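Epf (Streptococcus pyogenes, PDB 4ES8) is a cell-surface adhesin that binds to cells through an N-terminal domain containing a carbohydrate-binding module. Local coordinates at residues Ser218-Gly223 against Val232-Lys237; Lys292-Gln297 against Ser304-Phe309. All coordinates share one frame; numbering follows the deposited sequence. Where two conformers were deposited one is given.

Both contacts are antiparallel hairpins of the smaller, C-terminal domain, which probably corresponds to the fibronectin-like part of the model: a sandwich of a three-stranded and a four-stranded sheet. Contact 1 pairs strands 219-224 and 231-237 of the first sheet; contact 2, later in the chain, pairs strands 290-297 and 307-310 of the second. Their centres lie about 9 Å apart, and the side chains between them belong to the sandwich core: L220 and L234 meet V293 and F309, and L236 meets I295. The hairpins thus lie in facing sheets, and strands 219-224 and 307-310, each outermost in its sheet, meet across the sandwich, where F307 CZ comes 3.5 Å from Q219 CA.

Contact 1: Ser218-Gly223 against Val232-Lys237; sequences SQLDKG and VQLTLK
The carbonyl oxygen of T235 accepts two backbone N-H groups from the facing strand, with D221 N at 2.8 Å from T235 O and, weakly, K222 N at 3.4 Å. This is a classic beta bulge in an antiparallel hairpin: D221 and K222 both face T235, and the register slips by one residue. Within the bulge T235 N returns a bond to K222 O at 2.8 Å; regular pairing follows at Q219 and K237, where Q219 N donates to K237 O at 2.7 Å.

With CG anti to the backbone N (chi1 -170°), the D221 carboxylate stands beside T235, the two side chains pointing the same way, and OD2 comes 3.8 Å from T235 CG2. The K237 chain crosses D221 at about a right angle. Its NZ stays 4.0 Å from D221 OD1, beyond a salt bridge, but a water links NZ to D221 O, and another joins D221 OD2 to L236 O. K222 lays its CG and CE against T235 OG1.

On the core face L220 CD1 meets L234 CB at 3.8 Å, the two side chains crossing at about a right angle, and both pack on V293 and F309 of the opposing sheet. S218 OG, hydrogen-bonded to D248, rests 3.7 Å from L236 CD1.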
# COMPACT_ATOMS: atom_id res chain seq x y z
N SER A 218 -7.56 -3.12 14.89
CA SER A 218 -8.11 -2.19 15.86
C SER A 218 -8.17 -2.89 17.25
O SER A 218 -7.92 -4.11 17.38
CB SER A 218 -9.50 -1.75 15.42
OG SER A 218 -10.37 -2.88 15.34
N GLN A 219 -8.53 -2.10 18.26
CA GLN A 219 -8.65 -2.59 19.63
C GLN A 219 -10.03 -2.32 20.16
O GLN A 219 -10.69 -1.40 19.69
CB GLN A 219 -7.61 -1.91 20.56
CG GLN A 219 -6.16 -2.20 20.20
CD GLN A 219 -5.56 -1.13 19.32
OE1 GLN A 219 -5.74 0.06 19.56
NE2 GLN A 219 -4.81 -1.54 18.31
N LEU A 220 -10.46 -3.11 21.16
CA LEU A 220 -11.76 -2.85 21.75
C LEU A 220 -11.61 -1.71 22.77
O LEU A 220 -10.82 -1.82 23.70
CB LEU A 220 -12.35 -4.10 22.44
CG LEU A 220 -13.77 -3.92 23.02
CD1 LEU A 220 -14.82 -3.82 21.92
CD2 LEU A 220 -14.12 -5.04 24.01
N ASP A 221 -12.35 -0.61 22.57
CA ASP A 221 -12.38 0.53 23.48
C ASP A 221 -13.36 0.22 24.58
O ASP A 221 -13.02 0.35 25.76
CB ASP A 221 -12.76 1.82 22.73
CG ASP A 221 -12.59 3.11 23.53
OD1 ASP A 221 -11.84 3.10 24.54
OD2 ASP A 221 -13.15 4.15 23.10
N LYS A 222 -14.57 -0.24 24.21
CA LYS A 222 -15.61 -0.63 25.17
C LYS A 222 -16.62 -1.53 24.50
O LYS A 222 -16.83 -1.47 23.29
CB LYS A 222 -16.30 0.59 25.84
CG LYS A 222 -17.08 1.51 24.91
CD LYS A 222 -17.84 2.59 25.67
CE LYS A 222 -18.71 3.39 24.73
NZ LYS A 222 -19.53 4.41 25.46
N GLY A 223 -17.21 -2.41 25.30
CA GLY A 223 -18.24 -3.31 24.81
C GLY A 223 -19.49 -3.12 25.65
O GLY A 223 -19.39 -2.90 26.86
N VAL A 232 -25.39 -6.29 20.65
CA VAL A 232 -24.12 -6.06 21.33
C VAL A 232 -23.47 -4.90 20.60
O VAL A 232 -23.45 -4.90 19.37
CB VAL A 232 -23.22 -7.33 21.35
CG1 VAL A 232 -21.85 -7.02 21.96
CG2 VAL A 232 -23.89 -8.48 22.10
N GLN A 233 -22.98 -3.90 21.33
CA GLN A 233 -22.36 -2.74 20.70
C GLN A 233 -20.89 -2.69 21.07
O GLN A 233 -20.54 -2.60 22.25
CB GLN A 233 -23.07 -1.43 21.13
CG GLN A 233 -24.50 -1.33 20.60
CD GLN A 233 -25.13 0.02 20.90
OE1 GLN A 233 -24.72 0.75 21.83
NE2 GLN A 233 -26.15 0.37 20.13
N LEU A 234 -20.01 -2.74 20.05
CA LEU A 234 -18.58 -2.69 20.30
C LEU A 234 -17.98 -1.40 19.77
O LEU A 234 -18.12 -1.11 18.58
CB LEU A 234 -17.86 -3.88 19.67
CG LEU A 234 -18.36 -5.27 20.06
CD1 LEU A 234 -17.54 -6.31 19.38
CD2 LEU A 234 -18.25 -5.52 21.61
N THR A 235 -17.32 -0.63 20.65
CA THR A 235 -16.65 0.60 20.23
C THR A 235 -15.18 0.27 19.96
O THR A 235 -14.46 -0.18 20.85
CB THR A 235 -16.80 1.70 21.31
OG1 THR A 235 -18.19 1.96 21.50
CG2 THR A 235 -16.08 3.01 20.94
N LEU A 236 -14.73 0.51 18.73
CA LEU A 236 -13.34 0.25 18.36
C LEU A 236 -12.47 1.50 18.45
O LEU A 236 -12.96 2.63 18.29
CB LEU A 236 -13.27 -0.27 16.92
CG LEU A 236 -14.07 -1.53 16.57
CD1 LEU A 236 -13.91 -1.85 15.08
CD2 LEU A 236 -13.67 -2.71 17.44
N LYS A 237 -11.18 1.28 18.70
CA LYS A 237 -10.17 2.34 18.75
C LYS A 237 -8.89 1.82 18.08
O LYS A 237 -8.76 0.61 17.88
CB LYS A 237 -9.89 2.77 20.21
CG LYS A 237 -9.17 1.71 21.05
CD LYS A 237 -8.91 2.14 22.49
CE LYS A 237 -8.34 1.00 23.30
NZ LYS A 237 -8.23 1.34 24.75
O HOH W 1 -12.80 4.70 20.32
O HOH W 2 -10.49 1.38 26.31

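Contact 2: Lys292-Gln297 against Ser304-Phe309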
# COMPACT_ATOMS: atom_id res chain seq x y z
N LYS A 292 -15.38 -12.21 25.54
CA LYS A 292 -14.07 -12.00 24.93
C LYS A 292 -14.23 -11.52 23.51
O LYS A 292 -15.08 -12.03 22.76
CB LYS A 292 -13.26 -13.30 24.96
CG LYS A 292 -11.85 -13.19 24.35
CD LYS A 292 -11.03 -14.48 24.52
CE LYS A 292 -11.56 -15.66 23.72
NZ LYS A 292 -10.63 -16.82 23.81
N VAL A 293 -13.37 -10.57 23.13
CA VAL A 293 -13.31 -10.07 21.76
C VAL A 293 -11.90 -10.29 21.23
O VAL A 293 -10.93 -9.89 21.89
CB VAL A 293 -13.73 -8.58 21.67
CG1 VAL A 293 -13.46 -8.03 20.26
CG2 VAL A 293 -15.20 -8.39 22.05
N SER A 294 -11.79 -10.88 20.04
CA SER A 294 -10.52 -11.05 19.32
C SER A 294 -10.68 -10.40 17.95
O SER A 294 -11.68 -10.65 17.29
CB SER A 294 -10.16 -12.53 19.19
OG SER A 294 -8.97 -12.67 18.42
N ILE A 295 -9.71 -9.56 17.53
CA ILE A 295 -9.83 -8.86 16.25
C ILE A 295 -8.70 -9.29 15.33
O ILE A 295 -7.52 -9.15 15.69
CB ILE A 295 -9.87 -7.33 16.47
CG1 ILE A 295 -11.04 -6.93 17.43
CG2 ILE A 295 -10.00 -6.58 15.13
CD1 ILE A 295 -11.10 -5.46 17.85
N LYS A 296 -9.05 -9.77 14.13
CA LYS A 296 -8.05 -10.20 13.16
C LYS A 296 -8.09 -9.24 11.99
O LYS A 296 -9.16 -9.02 11.45
CB LYS A 296 -8.35 -11.62 12.67
CG LYS A 296 -7.35 -12.13 11.61
CD LYS A 296 -7.79 -13.50 11.08
CE LYS A 296 -6.86 -14.05 10.03
NZ LYS A 296 -7.55 -15.07 9.20
N GLN A 297 -6.93 -8.64 11.64
CA GLN A 297 -6.90 -7.78 10.46
C GLN A 297 -6.85 -8.73 9.25
O GLN A 297 -5.84 -9.40 9.07
CB GLN A 297 -5.70 -6.83 10.53
CG GLN A 297 -5.99 -5.45 9.93
CD GLN A 297 -6.51 -5.56 8.52
OE1 GLN A 297 -5.82 -6.11 7.66
NE2 GLN A 297 -7.78 -5.18 8.29
N SER A 304 -5.10 -9.20 17.18
CA SER A 304 -5.03 -8.40 18.40
C SER A 304 -4.84 -9.28 19.61
O SER A 304 -4.97 -10.51 19.54
CB SER A 304 -6.37 -7.68 18.59
OG SER A 304 -7.39 -8.60 18.97
N LYS A 305 -4.59 -8.62 20.75
CA LYS A 305 -4.60 -9.29 22.05
C LYS A 305 -6.05 -9.65 22.32
O LYS A 305 -6.95 -9.10 21.66
CB LYS A 305 -4.09 -8.32 23.15
CG LYS A 305 -2.60 -8.01 23.11
CD LYS A 305 -2.25 -7.04 24.23
CE LYS A 305 -0.76 -6.80 24.35
NZ LYS A 305 -0.45 -5.91 25.50
N ASP A 306 -6.33 -10.51 23.31
CA ASP A 306 -7.71 -10.79 23.65
C ASP A 306 -8.23 -9.63 24.47
O ASP A 306 -7.53 -9.17 25.37
CB ASP A 306 -7.82 -12.10 24.46
CG ASP A 306 -7.60 -13.37 23.67
OD1 ASP A 306 -7.85 -13.36 22.44
OD2 ASP A 306 -7.26 -14.40 24.30
N PHE A 307 -9.44 -9.15 24.16
CA PHE A 307 -10.08 -8.08 24.95
C PHE A 307 -11.25 -8.67 25.71
O PHE A 307 -11.88 -9.62 25.23
CB PHE A 307 -10.59 -6.94 24.05
CG PHE A 307 -9.53 -6.36 23.15
CD1 PHE A 307 -8.55 -5.52 23.65
CD2 PHE A 307 -9.48 -6.71 21.81
CE1 PHE A 307 -7.54 -5.02 22.83
CE2 PHE A 307 -8.49 -6.18 20.97
CZ PHE A 307 -7.51 -5.37 21.50
N PHE A 308 -11.57 -8.11 26.87
CA PHE A 308 -12.68 -8.61 27.69
C PHE A 308 -13.53 -7.47 28.19
O PHE A 308 -13.03 -6.38 28.49
CB PHE A 308 -12.14 -9.39 28.91
CG PHE A 308 -11.25 -10.56 28.56
CD1 PHE A 308 -11.79 -11.82 28.34
CD2 PHE A 308 -9.88 -10.38 28.40
CE1 PHE A 308 -10.97 -12.90 28.00
CE2 PHE A 308 -9.06 -11.46 28.03
CZ PHE A 308 -9.61 -12.71 27.85
N PHE A 309 -14.84 -7.74 28.33
CA PHE A 309 -15.76 -6.78 28.91
C PHE A 309 -16.87 -7.56 29.56
O PHE A 309 -17.16 -8.70 29.16
CB PHE A 309 -16.29 -5.75 27.88
CG PHE A 309 -17.26 -6.29 26.85
CD1 PHE A 309 -16.79 -6.92 25.69
CD2 PHE A 309 -18.63 -6.15 27.02
CE1 PHE A 309 -17.69 -7.42 24.75
CE2 PHE A 309 -19.53 -6.62 26.05
CZ PHE A 309 -19.05 -7.26 24.92
O HOH W 3 -9.14 -15.52 21.53
O HOH W 4 -7.00 -12.45 20.11
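K292 runs out alongside F308, the two side chains pointing the same way from a non-hydrogen-bonded pair of this antiparallel beta hairpin, which forms one edge of the four-stranded sheet in what is probably the fibronectin-like domain. Its CB lies 3.8 Å from F308 CE1, and CG, anti to the backbone N (chi1 -179°), touches the same ring atom. CD touches both F308 CE1 and the carboxylate of D306, 3.7 Å from D306 CG. The chain bends at chi3 (68°), which turns CE; NZ ends 4.2 Å from D306 OD2, too far for a salt bridge, and a water bridges NZ to D306 OD1 instead. The ammonium group also makes a cation-pi contact with F253 on the neighbouring strand.

Next along, V293 and F307 form a hydrogen-bonded pair, their N-H groups and carbonyls exchanging two nearly straight bonds. V293 CG2 meets the F309 ring at its edge, in its plane, while I295 and F307 cross at about a right angle, I295 CD1 4.1 Å from F307 CE2.

Toward S304 a side chain shares the pairing: S304 N donates to I295 O, while I295 N donates to S304 OG, 2.9 Å away. A second water gathers S294 OG, S304 O and D306 OD1. S304 OG gives its own proton to K305 O at 2.8 Å, and that carbonyl oxygen sits 3.3 Å above the F307 ring plane, offset toward the rim.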